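Serine/threonine-protein kinase Tel1 (Chaetomium thermophilum, PDB 6SKY) is a serine/threonine kinase of the ATM subfamily that probably senses DNA damage and activates checkpoint signalling by phosphorylating [ST]-Q sites, including one on histone H2A. Local coordinates at residues 1465-1470 with 1520-1525; 1883-1888 with 1922-1927; 2321-2326 with 2354-2359; 2401-2406 with 2443-2448. One frame throughout, in Å; residues are numbered along the deposited sequence.

Contact 1: 1465-1470 with 1520-1525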
loop_
_atom_site.group_PDB
_atom_site.type_symbol
_atom_site.label_atom_id
_atom_site.label_comp_id
_atom_site.label_asym_id
_atom_site.label_seq_id
_atom_site.Cartn_x
_atom_site.Cartn_y
_atom_site.Cartn_z
ATOM N N TYR A 1465 43.877 -47.912 45.575
ATOM C CA TYR A 1465 42.651 -47.947 44.794
ATOM C C TYR A 1465 42.142 -46.546 44.482
ATOM O O TYR A 1465 41.794 -46.254 43.335
ATOM C CB TYR A 1465 41.575 -48.747 45.533
ATOM C CG TYR A 1465 40.235 -48.701 44.846
ATOM C CD1 TYR A 1465 39.990 -49.466 43.723
ATOM C CD2 TYR A 1465 39.222 -47.886 45.314
ATOM C CE1 TYR A 1465 38.773 -49.424 43.086
ATOM C CE2 TYR A 1465 38.004 -47.835 44.684
ATOM C CZ TYR A 1465 37.784 -48.607 43.571
ATOM O OH TYR A 1465 36.568 -48.565 42.937
ATOM N N LEU A 1466 42.107 -45.670 45.489
ATOM C CA LEU A 1466 41.566 -44.327 45.307
ATOM C C LEU A 1466 42.259 -43.558 44.194
ATOM O O LEU A 1466 41.708 -42.566 43.709
ATOM C CB LEU A 1466 41.666 -43.544 46.610
ATOM C CG LEU A 1466 40.748 -44.053 47.711
ATOM C CD1 LEU A 1466 40.867 -43.188 48.942
ATOM C CD2 LEU A 1466 39.324 -44.074 47.214
ATOM N N LYS A 1467 43.448 -43.981 43.781
ATOM C CA LYS A 1467 44.119 -43.354 42.655
ATOM C C LYS A 1467 43.637 -43.888 41.313
ATOM O O LYS A 1467 43.972 -43.307 40.277
ATOM C CB LYS A 1467 45.628 -43.537 42.788
ATOM C CG LYS A 1467 46.173 -42.961 44.072
ATOM C CD LYS A 1467 47.499 -43.584 44.453
ATOM C CE LYS A 1467 47.890 -43.186 45.867
ATOM N NZ LYS A 1467 49.059 -43.952 46.370
ATOM N N ARG A 1468 42.868 -44.972 41.306
ATOM C CA ARG A 1468 42.250 -45.470 40.088
ATOM C C ARG A 1468 40.825 -44.977 39.912
ATOM O O ARG A 1468 40.229 -45.215 38.859
ATOM C CB ARG A 1468 42.250 -47.000 40.073
ATOM C CG ARG A 1468 43.592 -47.634 40.346
ATOM C CD ARG A 1468 43.426 -49.107 40.647
ATOM N NE ARG A 1468 44.650 -49.701 41.174
ATOM C CZ ARG A 1468 44.722 -50.929 41.675
ATOM N NH1 ARG A 1468 45.876 -51.394 42.134
ATOM N NH2 ARG A 1468 43.640 -51.694 41.720
ATOM N N THR A 1469 40.268 -44.304 40.914
ATOM C CA THR A 1469 38.883 -43.839 40.887
ATOM C C THR A 1469 38.839 -42.409 41.402
ATOM O O THR A 1469 38.343 -42.140 42.500
ATOM C CB THR A 1469 37.989 -44.753 41.725
ATOM O OG1 THR A 1469 38.412 -46.111 41.560
ATOM C CG2 THR A 1469 36.547 -44.639 41.276
ATOM N N PRO A 1470 39.357 -41.457 40.625
ATOM C CA PRO A 1470 39.322 -40.061 41.071
ATOM C C PRO A 1470 37.937 -39.460 41.041
ATOM O O PRO A 1470 37.674 -38.512 41.788
ATOM C CB PRO A 1470 40.252 -39.360 40.080
ATOM C CG PRO A 1470 40.108 -40.152 38.845
ATOM C CD PRO A 1470 39.927 -41.582 39.275
ATOM N N ALA A 1520 45.464 -32.382 48.821
ATOM C CA ALA A 1520 46.449 -31.531 48.168
ATOM C C ALA A 1520 47.585 -32.362 47.598
ATOM O O ALA A 1520 48.123 -32.046 46.531
ATOM C CB ALA A 1520 46.982 -30.492 49.151
ATOM N N ALA A 1521 47.952 -33.439 48.284
ATOM C CA ALA A 1521 48.997 -34.334 47.814
ATOM C C ALA A 1521 48.485 -35.396 46.851
ATOM O O ALA A 1521 49.290 -36.161 46.314
ATOM C CB ALA A 1521 49.684 -35.006 49.005
ATOM N N TYR A 1522 47.175 -35.463 46.620
ATOM C CA TYR A 1522 46.618 -36.476 45.732
ATOM C C TYR A 1522 46.970 -36.176 44.283
ATOM O O TYR A 1522 47.005 -35.018 43.860
ATOM C CB TYR A 1522 45.100 -36.547 45.895
ATOM C CG TYR A 1522 44.427 -37.554 44.991
ATOM C CD1 TYR A 1522 44.272 -38.871 45.386
ATOM C CD2 TYR A 1522 43.942 -37.186 43.745
ATOM C CE1 TYR A 1522 43.664 -39.789 44.566
ATOM C CE2 TYR A 1522 43.332 -38.101 42.923
ATOM C CZ TYR A 1522 43.195 -39.399 43.340
ATOM O OH TYR A 1522 42.588 -40.315 42.523
ATOM N N ASP A 1523 47.226 -37.233 43.519
ATOM C CA ASP A 1523 47.483 -37.116 42.090
ATOM C C ASP A 1523 47.312 -38.492 41.476
ATOM O O ASP A 1523 47.833 -39.475 42.009
ATOM C CB ASP A 1523 48.886 -36.572 41.810
ATOM C CG ASP A 1523 49.114 -36.275 40.339
ATOM O OD1 ASP A 1523 48.159 -36.399 39.544
ATOM O OD2 ASP A 1523 50.254 -35.918 39.976
ATOM N N SER A 1524 46.593 -38.562 40.365
ATOM C CA SER A 1524 46.223 -39.844 39.799
ATOM C C SER A 1524 46.471 -39.864 38.302
ATOM O O SER A 1524 46.307 -38.845 37.625
ATOM C CB SER A 1524 44.745 -40.158 40.071
ATOM O OG SER A 1524 44.315 -41.289 39.338
ATOM N N PRO A 1525 46.875 -41.014 37.757
ATOM C CA PRO A 1525 46.947 -41.151 36.296
ATOM C C PRO A 1525 45.590 -41.304 35.643
ATOM O O PRO A 1525 45.495 -41.181 34.416
ATOM C CB PRO A 1525 47.791 -42.413 36.109
ATOM C CG PRO A 1525 47.488 -43.221 37.325
ATOM C CD PRO A 1525 47.332 -42.231 38.447
#

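Contact 2: 1883-1888 with 1922-1927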
loop_
_atom_site.group_PDB
_atom_site.type_symbol
_atom_site.label_atom_id
_atom_site.label_comp_id
_atom_site.label_asym_id
_atom_site.label_seq_id
_atom_site.Cartn_x
_atom_site.Cartn_y
_atom_site.Cartn_z
ATOM N N MET A 1883 1.466 -30.486 25.431
ATOM C CA MET A 1883 2.552 -31.038 24.631
ATOM C C MET A 1883 2.110 -30.953 23.175
ATOM O O MET A 1883 1.519 -31.886 22.642
ATOM C CB MET A 1883 2.849 -32.471 25.032
ATOM C CG MET A 1883 3.033 -32.690 26.507
ATOM S SD MET A 1883 2.743 -34.391 27.010
ATOM C CE MET A 1883 4.271 -35.174 26.539
ATOM N N TYR A 1884 2.407 -29.834 22.527
ATOM C CA TYR A 1884 1.816 -29.564 21.224
ATOM C C TYR A 1884 2.564 -30.199 20.064
ATOM O O TYR A 1884 1.938 -30.549 19.064
ATOM C CB TYR A 1884 1.700 -28.059 21.016
ATOM C CG TYR A 1884 0.757 -27.431 21.999
ATOM C CD1 TYR A 1884 -0.581 -27.758 21.994
ATOM C CD2 TYR A 1884 1.204 -26.535 22.941
ATOM C CE1 TYR A 1884 -1.443 -27.204 22.887
ATOM C CE2 TYR A 1884 0.346 -25.976 23.841
ATOM C CZ TYR A 1884 -0.975 -26.311 23.808
ATOM O OH TYR A 1884 -1.839 -25.747 24.710
ATOM N N LYS A 1885 3.874 -30.389 20.167
ATOM C CA LYS A 1885 4.577 -31.113 19.117
ATOM C C LYS A 1885 4.258 -32.598 19.169
ATOM O O LYS A 1885 4.095 -33.244 18.128
ATOM C CB LYS A 1885 6.072 -30.873 19.236
ATOM C CG LYS A 1885 6.471 -29.457 18.946
ATOM C CD LYS A 1885 7.849 -29.182 19.452
ATOM C CE LYS A 1885 8.389 -27.907 18.875
ATOM N NZ LYS A 1885 7.409 -26.816 18.991
ATOM N N VAL A 1886 4.148 -33.155 20.373
ATOM C CA VAL A 1886 3.684 -34.527 20.529
ATOM C C VAL A 1886 2.271 -34.671 19.988
ATOM O O VAL A 1886 1.939 -35.659 19.324
ATOM C CB VAL A 1886 3.778 -34.943 22.007
ATOM C CG1 VAL A 1886 3.363 -36.354 22.179
ATOM C CG2 VAL A 1886 5.176 -34.753 22.513
ATOM N N ALA A 1887 1.423 -33.678 20.243
ATOM C CA ALA A 1887 0.055 -33.716 19.746
ATOM C C ALA A 1887 0.012 -33.669 18.230
ATOM O O ALA A 1887 -0.807 -34.346 17.607
ATOM C CB ALA A 1887 -0.740 -32.559 20.331
ATOM N N LEU A 1888 0.887 -32.875 17.614
ATOM C CA LEU A 1888 0.936 -32.821 16.158
ATOM C C LEU A 1888 1.412 -34.140 15.567
ATOM O O LEU A 1888 0.870 -34.603 14.558
ATOM C CB LEU A 1888 1.837 -31.677 15.716
ATOM C CG LEU A 1888 1.977 -31.429 14.221
ATOM C CD1 LEU A 1888 0.636 -31.217 13.593
ATOM C CD2 LEU A 1888 2.832 -30.236 14.006
ATOM N N GLU A 1922 -2.747 -23.177 16.952
ATOM C CA GLU A 1922 -2.733 -21.883 17.621
ATOM C C GLU A 1922 -1.584 -21.770 18.609
ATOM O O GLU A 1922 -1.127 -20.662 18.897
ATOM C CB GLU A 1922 -4.049 -21.651 18.350
ATOM C CG GLU A 1922 -5.188 -21.244 17.468
ATOM C CD GLU A 1922 -6.515 -21.323 18.184
ATOM O OE1 GLU A 1922 -6.530 -21.729 19.364
ATOM O OE2 GLU A 1922 -7.546 -20.988 17.571
ATOM N N ASN A 1923 -1.113 -22.895 19.142
ATOM C CA ASN A 1923 -0.177 -22.884 20.250
ATOM C C ASN A 1923 1.205 -23.404 19.907
ATOM O O ASN A 1923 2.151 -23.100 20.635
ATOM C CB ASN A 1923 -0.731 -23.713 21.410
ATOM C CG ASN A 1923 -2.076 -23.240 21.860
ATOM O OD1 ASN A 1923 -2.189 -22.235 22.549
ATOM N ND2 ASN A 1923 -3.112 -23.962 21.480
ATOM N N ILE A 1924 1.350 -24.186 18.840
ATOM C CA ILE A 1924 2.670 -24.658 18.475
ATOM C C ILE A 1924 3.534 -23.469 18.076
ATOM O O ILE A 1924 3.043 -22.408 17.680
ATOM C CB ILE A 1924 2.596 -25.702 17.352
ATOM C CG1 ILE A 1924 3.711 -26.721 17.504
ATOM C CG2 ILE A 1924 2.704 -25.048 16.000
ATOM C CD1 ILE A 1924 3.507 -27.925 16.675
ATOM N N ASP A 1925 4.845 -23.648 18.202
ATOM C CA ASP A 1925 5.794 -22.542 18.108
ATOM C C ASP A 1925 6.415 -22.508 16.714
ATOM O O ASP A 1925 7.563 -22.892 16.500
ATOM C CB ASP A 1925 6.851 -22.670 19.195
ATOM C CG ASP A 1925 7.750 -21.466 19.269
ATOM O OD1 ASP A 1925 7.420 -20.444 18.636
ATOM O OD2 ASP A 1925 8.791 -21.538 19.954
ATOM N N ASP A 1926 5.639 -22.011 15.756
ATOM C CA ASP A 1926 6.131 -21.783 14.418
ATOM C C ASP A 1926 5.403 -20.563 13.888
ATOM O O ASP A 1926 4.208 -20.401 14.163
ATOM C CB ASP A 1926 5.898 -22.974 13.488
ATOM C CG ASP A 1926 6.911 -23.037 12.363
ATOM O OD1 ASP A 1926 8.120 -23.040 12.663
ATOM O OD2 ASP A 1926 6.510 -23.087 11.185
ATOM N N PRO A 1927 6.079 -19.693 13.141
ATOM C CA PRO A 1927 5.383 -18.527 12.592
ATOM C C PRO A 1927 4.340 -18.873 11.541
ATOM O O PRO A 1927 3.308 -18.198 11.479
ATOM C CB PRO A 1927 6.519 -17.687 11.995
ATOM C CG PRO A 1927 7.764 -18.230 12.558
ATOM C CD PRO A 1927 7.519 -19.662 12.851
#

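Contact 3: 2321-2326 with 2354-2359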
loop_
_atom_site.group_PDB
_atom_site.type_symbol
_atom_site.label_atom_id
_atom_site.label_comp_id
_atom_site.label_asym_id
_atom_site.label_seq_id
_atom_site.Cartn_x
_atom_site.Cartn_y
_atom_site.Cartn_z
ATOM N N GLY A 2321 23.376 11.021 -40.328
ATOM C CA GLY A 2321 22.570 11.456 -41.456
ATOM C C GLY A 2321 23.071 12.743 -42.082
ATOM O O GLY A 2321 23.049 12.895 -43.304
ATOM N N LYS A 2322 23.536 13.685 -41.259
ATOM C CA LYS A 2322 24.060 14.932 -41.805
ATOM C C LYS A 2322 25.364 14.702 -42.555
ATOM O O LYS A 2322 25.609 15.336 -43.588
ATOM C CB LYS A 2322 24.257 15.956 -40.692
ATOM C CG LYS A 2322 23.040 16.823 -40.418
ATOM C CD LYS A 2322 22.850 17.865 -41.506
ATOM C CE LYS A 2322 21.762 18.855 -41.126
ATOM N NZ LYS A 2322 21.577 19.912 -42.151
ATOM N N ASP A 2323 26.213 13.802 -42.061
ATOM C CA ASP A 2323 27.434 13.489 -42.795
ATOM C C ASP A 2323 27.115 12.798 -44.112
ATOM O O ASP A 2323 27.757 13.064 -45.131
ATOM C CB ASP A 2323 28.361 12.623 -41.950
ATOM C CG ASP A 2323 29.554 12.121 -42.734
ATOM O OD1 ASP A 2323 30.325 12.965 -43.243
ATOM O OD2 ASP A 2323 29.719 10.887 -42.847
ATOM N N GLU A 2324 26.118 11.912 -44.111
ATOM C CA GLU A 2324 25.689 11.284 -45.356
ATOM C C GLU A 2324 25.151 12.319 -46.340
ATOM O O GLU A 2324 25.437 12.257 -47.543
ATOM C CB GLU A 2324 24.636 10.218 -45.058
ATOM C CG GLU A 2324 23.907 9.696 -46.273
ATOM C CD GLU A 2324 23.022 8.514 -45.945
ATOM O OE1 GLU A 2324 23.251 7.870 -44.901
ATOM O OE2 GLU A 2324 22.095 8.229 -46.732
ATOM N N GLU A 2325 24.375 13.281 -45.845
ATOM C CA GLU A 2325 23.840 14.327 -46.710
ATOM C C GLU A 2325 24.952 15.198 -47.282
ATOM O O GLU A 2325 24.894 15.602 -48.447
ATOM C CB GLU A 2325 22.831 15.169 -45.930
ATOM C CG GLU A 2325 22.308 16.384 -46.668
ATOM C CD GLU A 2325 21.212 17.094 -45.900
ATOM O OE1 GLU A 2325 20.738 16.532 -44.891
ATOM O OE2 GLU A 2325 20.824 18.211 -46.304
ATOM N N VAL A 2326 25.969 15.506 -46.476
ATOM C CA VAL A 2326 27.132 16.223 -46.989
ATOM C C VAL A 2326 27.851 15.382 -48.035
ATOM O O VAL A 2326 28.353 15.904 -49.038
ATOM C CB VAL A 2326 28.067 16.622 -45.829
ATOM C CG1 VAL A 2326 29.487 16.848 -46.318
ATOM C CG2 VAL A 2326 27.546 17.871 -45.148
ATOM N N GLN A 2354 28.049 23.870 -41.881
ATOM C CA GLN A 2354 27.952 24.636 -40.642
ATOM C C GLN A 2354 27.049 23.936 -39.636
ATOM O O GLN A 2354 27.384 23.827 -38.448
ATOM C CB GLN A 2354 27.441 26.041 -40.941
ATOM C CG GLN A 2354 27.193 26.888 -39.710
ATOM C CD GLN A 2354 27.023 28.356 -40.047
ATOM O OE1 GLN A 2354 26.590 29.152 -39.216
ATOM N NE2 GLN A 2354 27.372 28.721 -41.276
ATOM N N TRP A 2355 25.902 23.440 -40.097
ATOM C CA TRP A 2355 25.016 22.692 -39.215
ATOM C C TRP A 2355 25.658 21.385 -38.763
ATOM O O TRP A 2355 25.482 20.963 -37.612
ATOM C CB TRP A 2355 23.685 22.441 -39.917
ATOM C CG TRP A 2355 22.680 23.507 -39.626
ATOM C CD1 TRP A 2355 22.885 24.857 -39.653
ATOM C CD2 TRP A 2355 21.310 23.317 -39.257
ATOM N NE1 TRP A 2355 21.726 25.517 -39.321
ATOM C CE2 TRP A 2355 20.745 24.594 -39.075
ATOM C CE3 TRP A 2355 20.506 22.189 -39.065
ATOM C CZ2 TRP A 2355 19.415 24.772 -38.711
ATOM C CZ3 TRP A 2355 19.190 22.369 -38.704
ATOM C CH2 TRP A 2355 18.656 23.649 -38.531
ATOM N N GLN A 2356 26.413 20.736 -39.650
ATOM C CA GLN A 2356 27.154 19.542 -39.255
ATOM C C GLN A 2356 28.153 19.855 -38.145
ATOM O O GLN A 2356 28.287 19.090 -37.182
ATOM C CB GLN A 2356 27.859 18.948 -40.473
ATOM C CG GLN A 2356 28.877 17.878 -40.152
ATOM C CD GLN A 2356 29.574 17.350 -41.388
ATOM O OE1 GLN A 2356 30.761 17.598 -41.599
ATOM N NE2 GLN A 2356 28.840 16.613 -42.211
ATOM N N GLU A 2357 28.855 20.983 -38.255
ATOM C CA GLU A 2357 29.804 21.371 -37.219
ATOM C C GLU A 2357 29.096 21.649 -35.900
ATOM O O GLU A 2357 29.610 21.316 -34.823
ATOM C CB GLU A 2357 30.599 22.591 -37.680
ATOM C CG GLU A 2357 31.751 22.982 -36.774
ATOM C CD GLU A 2357 31.312 23.795 -35.572
ATOM O OE1 GLU A 2357 30.207 24.371 -35.614
ATOM O OE2 GLU A 2357 32.068 23.851 -34.582
ATOM N N LEU A 2358 27.920 22.271 -35.957
ATOM C CA LEU A 2358 27.173 22.513 -34.725
ATOM C C LEU A 2358 26.758 21.201 -34.069
ATOM O O LEU A 2358 26.831 21.056 -32.838
ATOM C CB LEU A 2358 25.953 23.382 -35.012
ATOM C CG LEU A 2358 25.761 24.600 -34.113
ATOM C CD1 LEU A 2358 27.046 25.392 -33.994
ATOM C CD2 LEU A 2358 24.669 25.460 -34.685
ATOM N N ASP A 2359 26.322 20.231 -34.875
ATOM C CA ASP A 2359 26.037 18.903 -34.340
ATOM C C ASP A 2359 27.273 18.295 -33.690
ATOM O O ASP A 2359 27.181 17.672 -32.626
ATOM C CB ASP A 2359 25.521 17.984 -35.443
ATOM C CG ASP A 2359 24.113 18.322 -35.870
ATOM O OD1 ASP A 2359 23.502 19.213 -35.246
ATOM O OD2 ASP A 2359 23.616 17.696 -36.830
#

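Contact 4: 2401-2406 with 2443-2448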
loop_
_atom_site.group_PDB
_atom_site.type_symbol
_atom_site.label_atom_id
_atom_site.label_comp_id
_atom_site.label_asym_id
_atom_site.label_seq_id
_atom_site.Cartn_x
_atom_site.Cartn_y
_atom_site.Cartn_z
ATOM N N LEU A 2401 31.822 -2.655 -14.529
ATOM C CA LEU A 2401 32.019 -1.355 -15.152
ATOM C C LEU A 2401 33.408 -1.222 -15.755
ATOM O O LEU A 2401 33.578 -0.579 -16.791
ATOM C CB LEU A 2401 31.777 -0.269 -14.118
ATOM C CG LEU A 2401 31.795 1.172 -14.578
ATOM C CD1 LEU A 2401 30.625 1.422 -15.480
ATOM C CD2 LEU A 2401 31.725 2.039 -13.366
ATOM N N TRP A 2402 34.416 -1.811 -15.125
ATOM C CA TRP A 2402 35.771 -1.701 -15.642
ATOM C C TRP A 2402 35.990 -2.618 -16.827
ATOM O O TRP A 2402 36.707 -2.260 -17.762
ATOM C CB TRP A 2402 36.779 -2.026 -14.551
ATOM C CG TRP A 2402 38.194 -1.887 -14.975
ATOM C CD1 TRP A 2402 38.696 -0.991 -15.857
ATOM C CD2 TRP A 2402 39.297 -2.671 -14.530
ATOM N NE1 TRP A 2402 40.045 -1.161 -15.989
ATOM C CE2 TRP A 2402 40.439 -2.191 -15.182
ATOM C CE3 TRP A 2402 39.430 -3.734 -13.637
ATOM C CZ2 TRP A 2402 41.693 -2.736 -14.974
ATOM C CZ3 TRP A 2402 40.675 -4.269 -13.432
ATOM C CH2 TRP A 2402 41.788 -3.771 -14.096
ATOM N N LEU A 2403 35.403 -3.813 -16.807
ATOM C CA LEU A 2403 35.587 -4.717 -17.930
ATOM C C LEU A 2403 34.814 -4.253 -19.153
ATOM O O LEU A 2403 35.211 -4.559 -20.278
ATOM C CB LEU A 2403 35.176 -6.134 -17.547
ATOM C CG LEU A 2403 36.015 -6.832 -16.477
ATOM C CD1 LEU A 2403 35.689 -8.302 -16.419
ATOM C CD2 LEU A 2403 37.486 -6.629 -16.721
ATOM N N GLU A 2404 33.717 -3.517 -18.966
ATOM C CA GLU A 2404 33.042 -2.940 -20.125
ATOM C C GLU A 2404 33.905 -1.889 -20.807
ATOM O O GLU A 2404 33.882 -1.761 -22.034
ATOM C CB GLU A 2404 31.707 -2.334 -19.719
ATOM C CG GLU A 2404 30.627 -3.353 -19.465
ATOM C CD GLU A 2404 29.358 -2.733 -18.911
ATOM O OE1 GLU A 2404 29.254 -1.489 -18.913
ATOM O OE2 GLU A 2404 28.470 -3.489 -18.465
ATOM N N LYS A 2405 34.672 -1.132 -20.032
ATOM C CA LYS A 2405 35.463 -0.011 -20.522
ATOM C C LYS A 2405 36.946 -0.346 -20.593
ATOM O O LYS A 2405 37.794 0.487 -20.292
ATOM C CB LYS A 2405 35.264 1.212 -19.639
ATOM C CG LYS A 2405 33.833 1.536 -19.363
ATOM C CD LYS A 2405 33.152 2.001 -20.610
ATOM C CE LYS A 2405 31.762 2.481 -20.309
ATOM N NZ LYS A 2405 31.236 3.266 -21.446
ATOM N N SER A 2406 37.280 -1.572 -20.977
ATOM C CA SER A 2406 38.683 -1.954 -21.025
ATOM C C SER A 2406 39.454 -1.209 -22.102
ATOM O O SER A 2406 40.688 -1.183 -22.058
ATOM C CB SER A 2406 38.806 -3.460 -21.232
ATOM O OG SER A 2406 37.899 -3.918 -22.213
ATOM N N THR A 2443 48.938 -4.005 -23.188
ATOM C CA THR A 2443 48.089 -2.853 -22.950
ATOM C C THR A 2443 48.155 -2.455 -21.480
ATOM O O THR A 2443 48.722 -3.161 -20.647
ATOM C CB THR A 2443 46.650 -3.165 -23.345
ATOM O OG1 THR A 2443 46.649 -4.151 -24.379
ATOM C CG2 THR A 2443 45.964 -1.921 -23.861
ATOM N N LEU A 2444 47.574 -1.300 -21.158
ATOM C CA LEU A 2444 47.506 -0.900 -19.759
ATOM C C LEU A 2444 46.483 -1.732 -19.004
ATOM O O LEU A 2444 46.698 -2.085 -17.839
ATOM C CB LEU A 2444 47.181 0.585 -19.646
ATOM C CG LEU A 2444 47.102 1.137 -18.224
ATOM C CD1 LEU A 2444 48.365 0.833 -17.458
ATOM C CD2 LEU A 2444 46.857 2.616 -18.251
ATOM N N PHE A 2445 45.368 -2.061 -19.652
ATOM C CA PHE A 2445 44.374 -2.911 -19.015
ATOM C C PHE A 2445 44.983 -4.231 -18.579
ATOM O O PHE A 2445 44.704 -4.716 -17.481
ATOM C CB PHE A 2445 43.208 -3.153 -19.961
ATOM C CG PHE A 2445 42.192 -4.111 -19.430
ATOM C CD1 PHE A 2445 42.172 -5.416 -19.851
ATOM C CD2 PHE A 2445 41.254 -3.705 -18.517
ATOM C CE1 PHE A 2445 41.246 -6.291 -19.367
ATOM C CE2 PHE A 2445 40.328 -4.583 -18.038
ATOM C CZ PHE A 2445 40.328 -5.873 -18.462
ATOM N N GLN A 2446 45.836 -4.819 -19.412
ATOM C CA GLN A 2446 46.429 -6.093 -19.039
ATOM C C GLN A 2446 47.506 -5.926 -17.981
ATOM O O GLN A 2446 47.662 -6.795 -17.124
ATOM C CB GLN A 2446 46.988 -6.801 -20.265
ATOM C CG GLN A 2446 45.942 -7.156 -21.284
ATOM C CD GLN A 2446 44.912 -8.117 -20.751
ATOM O OE1 GLN A 2446 43.780 -8.146 -21.216
ATOM N NE2 GLN A 2446 45.303 -8.925 -19.781
ATOM N N LYS A 2447 48.239 -4.820 -17.997
ATOM C CA LYS A 2447 49.237 -4.618 -16.959
ATOM C C LYS A 2447 48.596 -4.376 -15.604
ATOM O O LYS A 2447 49.219 -4.641 -14.573
ATOM C CB LYS A 2447 50.156 -3.462 -17.328
ATOM C CG LYS A 2447 51.043 -3.770 -18.503
ATOM C CD LYS A 2447 51.998 -2.639 -18.784
ATOM C CE LYS A 2447 53.072 -3.072 -19.762
ATOM N NZ LYS A 2447 54.123 -2.035 -19.916
ATOM N N LEU A 2448 47.362 -3.878 -15.581
ATOM C CA LEU A 2448 46.648 -3.743 -14.317
ATOM C C LEU A 2448 45.990 -5.051 -13.908
ATOM O O LEU A 2448 46.011 -5.418 -12.730
ATOM C CB LEU A 2448 45.598 -2.643 -14.419
ATOM C CG LEU A 2448 46.083 -1.230 -14.708
ATOM C CD1 LEU A 2448 44.917 -0.365 -15.083
ATOM C CD2 LEU A 2448 46.772 -0.675 -13.503
#

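Contact 1: 1465-1470 with 1520-1525
The Y1522 ring, the flat group that carries this contact, meets 1465-1470 at the hydroxyl end of its rim: L1466 O and P1470 CB both lie near the ring plane, and F1536 supplies a further ring contact from the same chain. The setting is alpha-solenoid packing, in which the loop after helix 1502-1521 lies against the turn joining helix 1463-1466 to helix 1470-1487. With CG anti to the backbone N (chi1 179°), the tyrosine reaches lengthwise to that turn. Its OH donates to L1466 O at 2.7 Å, in the carbonyl plane and on a lone pair, with a C=O...O angle of 134°. One bond thus anchors the phenol tip to the turn. The K1467 side chain slides past the ring in the opposite direction, CG 4.1 Å from Y1522 CE1, and its extended chain carries the ammonium away. S1524 OG is bonded to E1526 N within its own loop. Beside the phenol, P1470 CB sits 3.5 Å from Y1522 OH.

Contact 2: 1883-1888 with 1922-1927
Helix-to-loop packing within the FAT region of this PIKK-family kinase brings the first turn of helix 1884-1898 against the chain leaving helix 1916-1923. The segments meet without a mutual hydrogen bond, through one ring face and a small apolar group. Y1884, its CG anti to the carbonyl carbon (chi1 -64°), turns a face to N1923. N1923 CB stands 3.5 Å from the centroid of the Y1884 ring and 15° off its normal, which defines a CH-pi contact over the centre of the face. The amide plane is inclined by only 17° to the ring, so it lies nearly flat along the phenol end, while N1923 ND2 is tied back to E1919 O in its own helix. An alanine at Y1884 would remove this ring face and would probably leave N1923 CB without its main packing surface across the contact. The next residue, I1924, already in the loop, crosses K1885 and L1888, the latter one helical turn beyond Y1884, at about a right angle. Its CG1 lies 4.3 Å from Y1884 CB, and F2736 of helix 2732-2755 also packs on I1924, K1885 and L1888, joining the contact to the kinase region. K1885 bends at its last torsion, and its NZ remains 5.5 Å from D1925 OD2; D1925 OD1 forms a salt bridge with R2123. The apolar group closes where I1924 CD1 meets L1888 CD2 at 3.6 Å.

Contact 3: 2321-2326 with 2354-2359
K2322 bends at chi2 (-75°) and crosses W2355 obliquely, whereas Q2356 extends straight from the other helix and meets V2326 at about a right angle. These side chains bridge an antiparallel helix pair of the FAT domain, with local axes 9.9 Å apart at closest approach and 156° between their directions. The lysine's NZ reaches W2355 CB at 4.0 Å, and its CE lies 4.1 Å from W2355 CE3. Its aliphatic part crosses D2359 roughly at right angles, CG lying 3.7 Å from D2359 OD2; the charges stay apart, with K2322 NZ 6.1 Å from D2359 OD2. An alanine at K2322 would remove the chain beyond CB and is likely to lose the packing on both W2355 and D2359. W2355 also packs on P2791 of the second subunit, placing the pair beside the dimer interface. D2323 and Q2356 run side by side in the same direction, their carboxylate and amide planes 56° apart. The glutamine's tip ends against valine, Q2356 NE2 being 3.4 Å from V2326 CG2.

Contact 4: 2401-2406 with 2443-2448
F2445 supplies the dense part of this contact, buried between W2402, L2403 and S2406. Its edge points at the face of W2402: the centroids of the F2445 ring and the six-membered W2402 ring are 5.0 Å apart and the planes meet at 60°, an edge-to-face pair. F2445 CE2 lies 3.7 Å above the indole plane, offset toward its rim. Over one face of the phenyl ring, S2406 CB is 3.7 Å from the F2445 centroid and 12° off the normal, a CH-pi contact. At the phenyl edge, L2403 CD2 comes in at about a right angle, 3.4 Å from F2445 CZ. The looser side holds the partly exposed S2406 and L2448; within the two segments L2448 meets only the indole edge, its CB 3.9 Å from W2402 CZ2. W2402 NE1 is held by N2412 OD1. This aromatic packing joins the end of helix 2394-2404 and the turn after it to the first turn of helix 2444-2459, within the all-helical FAT region of this alpha-solenoid kinase.

From the N-terminal end of the modelled chain, contact 1 closes a loop of 49 residues, mostly helical, tying neighbouring helices of the alpha solenoid. Contact 2 follows, closing 33 residues and joining two FAT elements beside a kinase helix, its centre about 50 Å from that of contact 1. Contact 3 pairs two antiparallel helices next to the second subunit across 27 intervening residues, on the opposite side of the chain's centre from contact 1. Contact 4 closes the last loop, of 36 residues, between helices near the end of the FAT range; helix 2348-2387 of contact 3 is followed directly by its helix 2394-2404, and their centres lie about 34 Å apart. All four run in series, so none nests or crosses, and none touches another.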